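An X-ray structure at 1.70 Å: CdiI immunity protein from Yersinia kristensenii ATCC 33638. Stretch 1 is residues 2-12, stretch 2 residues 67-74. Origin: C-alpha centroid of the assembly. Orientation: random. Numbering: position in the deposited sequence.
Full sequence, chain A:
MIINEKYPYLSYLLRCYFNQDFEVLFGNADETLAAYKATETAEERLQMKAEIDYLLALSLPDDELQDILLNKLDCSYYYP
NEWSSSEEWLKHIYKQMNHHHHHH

Stretch 1, residues 2-12: IINEKYPYLSY
Stretch 2, residues 67-74: DILLNKLD

Contact between the N-terminal segment, residues 2-12, and the end of a helix, residues 67-74, in the CdiI immunity protein of Yersinia kristensenii. Stretch 1 opens with I2 extended (phi/psi -126/143), then makes a weakly bonded helical turn over about 3-6, held by E5 N to I2 O (2.9 Å), K6 N to I3 O (3.2 Å) and Y7 N to I3 O (2.9 Å). Y7 (-115/57) leaves helical geometry and occupies the N-cap position right before the helix that starts at P8 and runs on past Y12. Stretch 2 arrives as helix and widens into a pi-type turn at 68-72: L73 N bonds I68 O at 2.7 Å, whereas the K72 N to I68 O bond is weak at 3.3 Å. D74 then turns to positive phi (69/41).

Two CA pairs set the register: I3 CA lies 6.9 Å from K72 CA, and S11 CA lies 5.3 Å from L73 CA. The contact buries 304 Å² in all, and no hydrogen bond crosses it; it is a fit of shapes.

The main bump is L73 (chi1 -59°, m; chi2 174°, t). Its CA-to-CB bond points sideways, but the end of the side chain comes nearer to stretch 1 and enters a hollow lined by I3, Y7, L10 and S11. CD2 lies 3.9 Å from I3 CG1, 3.9 Å from Y7 CB and 3.2 Å from S11 OG, while CD1 meets L10 CB at 4.1 Å. The S11 approach is tight, but the hydroxyl is already engaged: with chi1 at -63° (m), S11 OG donates to Y7 O at 2.8 Å, the same carbonyl that accepts S11 N at 3.0 Å. S11 thus presents its oxygen to the leucine methyl as a packing surface.

I3 is the answering bump. Its CA-to-CB bond points toward stretch 2, and with both chi angles t (-169°, 167°) the side chain lies along I68, K72 and L73: CD1 reaches I68 CG2 at 4.3 Å and K72 CB at 3.8 Å, and CG2 sits 3.7 Å from K72 O. The CA-to-CB bond of I68 (chi1 -74°, m; chi2 157°, t) points toward stretch 1, and its CG2 meets the tip of I3 only loosely.

The CA-to-CB bond of K72 points toward stretch 1, but the side chain's end leads away; its NZ forms a long salt bridge with D67 OD2 (3.6 Å). D67 OD1 meanwhile accepts N71 ND2 at 2.7 Å, so these polar groups pair within their own helix. At the start of stretch 1, I2 N donates to E5 OE1 (3.1 Å), closing the first turn.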

# COMPACT_ATOMS: atom_id res chain seq x y z
N ILE A 2 -5.61 16.08 -3.90
CA ILE A 2 -5.47 14.66 -4.15
C ILE A 2 -5.93 13.99 -2.83
O ILE A 2 -5.75 14.54 -1.73
CB ILE A 2 -4.01 14.38 -4.56
CG1 ILE A 2 -3.71 15.11 -5.89
CG2 ILE A 2 -3.73 12.90 -4.68
CD1 ILE A 2 -2.24 15.43 -6.13
N ILE A 3 -6.60 12.86 -2.94
CA ILE A 3 -7.28 12.26 -1.78
C ILE A 3 -6.35 11.99 -0.61
O ILE A 3 -6.78 12.16 0.54
CB ILE A 3 -8.09 11.01 -2.17
CG1 ILE A 3 -9.00 10.56 -1.00
CG2 ILE A 3 -7.17 9.87 -2.64
CD1 ILE A 3 -10.03 9.53 -1.41
N ASN A 4 -5.10 11.62 -0.86
CA ASN A 4 -4.21 11.30 0.26
C ASN A 4 -3.71 12.56 0.99
O ASN A 4 -3.14 12.46 2.08
CB ASN A 4 -3.05 10.35 -0.12
CG ASN A 4 -1.99 11.00 -0.97
OD1 ASN A 4 -2.27 11.91 -1.74
ND2 ASN A 4 -0.76 10.54 -0.83
N GLU A 5 -3.95 13.73 0.41
CA GLU A 5 -3.65 15.02 1.06
C GLU A 5 -4.62 15.23 2.19
O GLU A 5 -4.24 15.81 3.21
CB GLU A 5 -3.77 16.21 0.07
CG GLU A 5 -2.76 16.15 -1.08
CD GLU A 5 -2.87 17.32 -2.03
OE1 GLU A 5 -3.93 17.99 -2.07
OE2 GLU A 5 -1.88 17.55 -2.76
N LYS A 6 -5.87 14.81 2.04
CA LYS A 6 -6.91 14.99 3.08
C LYS A 6 -7.23 13.76 3.93
O LYS A 6 -7.68 13.92 5.07
CB LYS A 6 -8.19 15.53 2.46
CG LYS A 6 -7.98 16.82 1.68
CD LYS A 6 -7.33 17.96 2.45
CE LYS A 6 -7.19 19.22 1.59
NZ LYS A 6 -6.58 20.33 2.35
N TYR A 7 -6.95 12.56 3.38
CA TYR A 7 -7.04 11.32 4.11
C TYR A 7 -5.68 10.62 4.29
O TYR A 7 -5.52 9.44 3.98
CB TYR A 7 -8.05 10.37 3.44
CG TYR A 7 -9.48 10.87 3.52
CD1 TYR A 7 -9.95 11.83 2.62
CD2 TYR A 7 -10.35 10.39 4.48
CE1 TYR A 7 -11.27 12.26 2.69
CE2 TYR A 7 -11.68 10.83 4.57
CZ TYR A 7 -12.11 11.80 3.68
OH TYR A 7 -13.45 12.19 3.77
N PRO A 8 -4.72 11.31 4.90
CA PRO A 8 -3.41 10.68 4.95
C PRO A 8 -3.34 9.47 5.89
O PRO A 8 -2.49 8.61 5.70
CB PRO A 8 -2.49 11.81 5.44
CG PRO A 8 -3.38 12.69 6.24
CD PRO A 8 -4.69 12.66 5.48
N TYR A 9 -4.16 9.44 6.94
CA TYR A 9 -4.04 8.37 7.94
C TYR A 9 -4.54 7.03 7.42
O TYR A 9 -3.91 6.00 7.60
CB TYR A 9 -4.67 8.78 9.30
CG TYR A 9 -3.93 9.93 9.90
CD1 TYR A 9 -2.77 9.71 10.62
CD2 TYR A 9 -4.27 11.25 9.61
CE1 TYR A 9 -2.02 10.75 11.10
CE2 TYR A 9 -3.50 12.32 10.09
CZ TYR A 9 -2.36 12.04 10.82
OH TYR A 9 -1.54 13.05 11.31
N LEU A 10 -5.67 7.05 6.76
CA LEU A 10 -6.18 5.87 6.06
C LEU A 10 -5.33 5.53 4.86
O LEU A 10 -5.10 4.36 4.58
CB LEU A 10 -7.63 6.05 5.61
CG LEU A 10 -8.67 5.53 6.56
CD1 LEU A 10 -10.04 5.87 5.99
CD2 LEU A 10 -8.52 4.01 6.78
N SER A 11 -4.83 6.53 4.14
CA SER A 11 -3.92 6.24 3.01
C SER A 11 -2.68 5.49 3.52
O SER A 11 -2.22 4.57 2.88
CB SER A 11 -3.51 7.50 2.28
OG SER A 11 -4.66 8.10 1.72
N TYR A 12 -2.16 5.89 4.69
CA TYR A 12 -0.99 5.25 5.27
C TYR A 12 -1.27 3.78 5.63
O TYR A 12 -0.51 2.91 5.21
CB TYR A 12 -0.51 6.01 6.51
CG TYR A 12 0.66 5.39 7.21
CD1 TYR A 12 1.92 5.35 6.61
CD2 TYR A 12 0.51 4.80 8.43
CE1 TYR A 12 3.01 4.77 7.25
CE2 TYR A 12 1.58 4.20 9.07
CZ TYR A 12 2.83 4.20 8.50
OH TYR A 12 3.93 3.61 9.17
N ASP A 67 -14.98 2.02 -4.16
CA ASP A 67 -14.06 2.70 -5.08
C ASP A 67 -13.09 3.58 -4.30
O ASP A 67 -11.90 3.62 -4.59
CB ASP A 67 -14.86 3.58 -6.04
CG ASP A 67 -14.03 4.16 -7.12
OD1 ASP A 67 -13.22 3.43 -7.71
OD2 ASP A 67 -14.25 5.36 -7.45
N ILE A 68 -13.57 4.22 -3.24
CA ILE A 68 -12.71 5.04 -2.41
C ILE A 68 -11.61 4.20 -1.75
O ILE A 68 -10.43 4.55 -1.81
CB ILE A 68 -13.54 5.79 -1.34
CG1 ILE A 68 -14.34 6.94 -2.01
CG2 ILE A 68 -12.66 6.35 -0.25
CD1 ILE A 68 -15.56 7.39 -1.25
N LEU A 69 -12.01 3.12 -1.11
CA LEU A 69 -11.03 2.29 -0.36
C LEU A 69 -10.05 1.55 -1.25
O LEU A 69 -8.84 1.60 -1.01
CB LEU A 69 -11.72 1.31 0.58
CG LEU A 69 -12.69 1.92 1.60
CD1 LEU A 69 -13.29 0.83 2.46
CD2 LEU A 69 -12.02 2.94 2.49
N LEU A 70 -10.56 0.88 -2.27
CA LEU A 70 -9.75 0.07 -3.18
C LEU A 70 -8.98 0.85 -4.22
O LEU A 70 -7.84 0.51 -4.48
CB LEU A 70 -10.61 -1.01 -3.84
CG LEU A 70 -11.11 -2.14 -2.96
CD1 LEU A 70 -11.91 -3.12 -3.81
CD2 LEU A 70 -10.01 -2.91 -2.23
N ASN A 71 -9.59 1.85 -4.84
CA ASN A 71 -8.97 2.54 -5.96
C ASN A 71 -8.38 3.90 -5.65
O ASN A 71 -7.26 4.18 -6.08
CB ASN A 71 -9.96 2.63 -7.10
CG ASN A 71 -10.45 1.25 -7.52
OD1 ASN A 71 -9.66 0.31 -7.59
ND2 ASN A 71 -11.77 1.10 -7.67
N LYS A 72 -9.06 4.71 -4.86
CA LYS A 72 -8.56 6.06 -4.57
C LYS A 72 -7.53 6.01 -3.46
O LYS A 72 -6.39 6.42 -3.65
CB LYS A 72 -9.71 7.00 -4.24
CG LYS A 72 -10.72 7.08 -5.38
CD LYS A 72 -11.81 8.12 -5.16
CE LYS A 72 -12.66 8.29 -6.40
NZ LYS A 72 -14.07 8.64 -6.05
N LEU A 73 -7.91 5.45 -2.32
CA LEU A 73 -6.91 5.22 -1.24
C LEU A 73 -5.95 4.05 -1.54
O LEU A 73 -4.90 3.95 -0.96
CB LEU A 73 -7.62 5.02 0.11
CG LEU A 73 -8.49 6.18 0.58
CD1 LEU A 73 -9.24 5.82 1.84
CD2 LEU A 73 -7.69 7.44 0.87
N ASP A 74 -6.35 3.20 -2.50
CA ASP A 74 -5.49 2.19 -3.12
C ASP A 74 -5.08 1.04 -2.20
O ASP A 74 -3.91 0.59 -2.28
CB ASP A 74 -4.25 2.79 -3.74
CG ASP A 74 -3.65 1.88 -4.84
OD1 ASP A 74 -4.43 1.15 -5.52
OD2 ASP A 74 -2.39 1.88 -5.02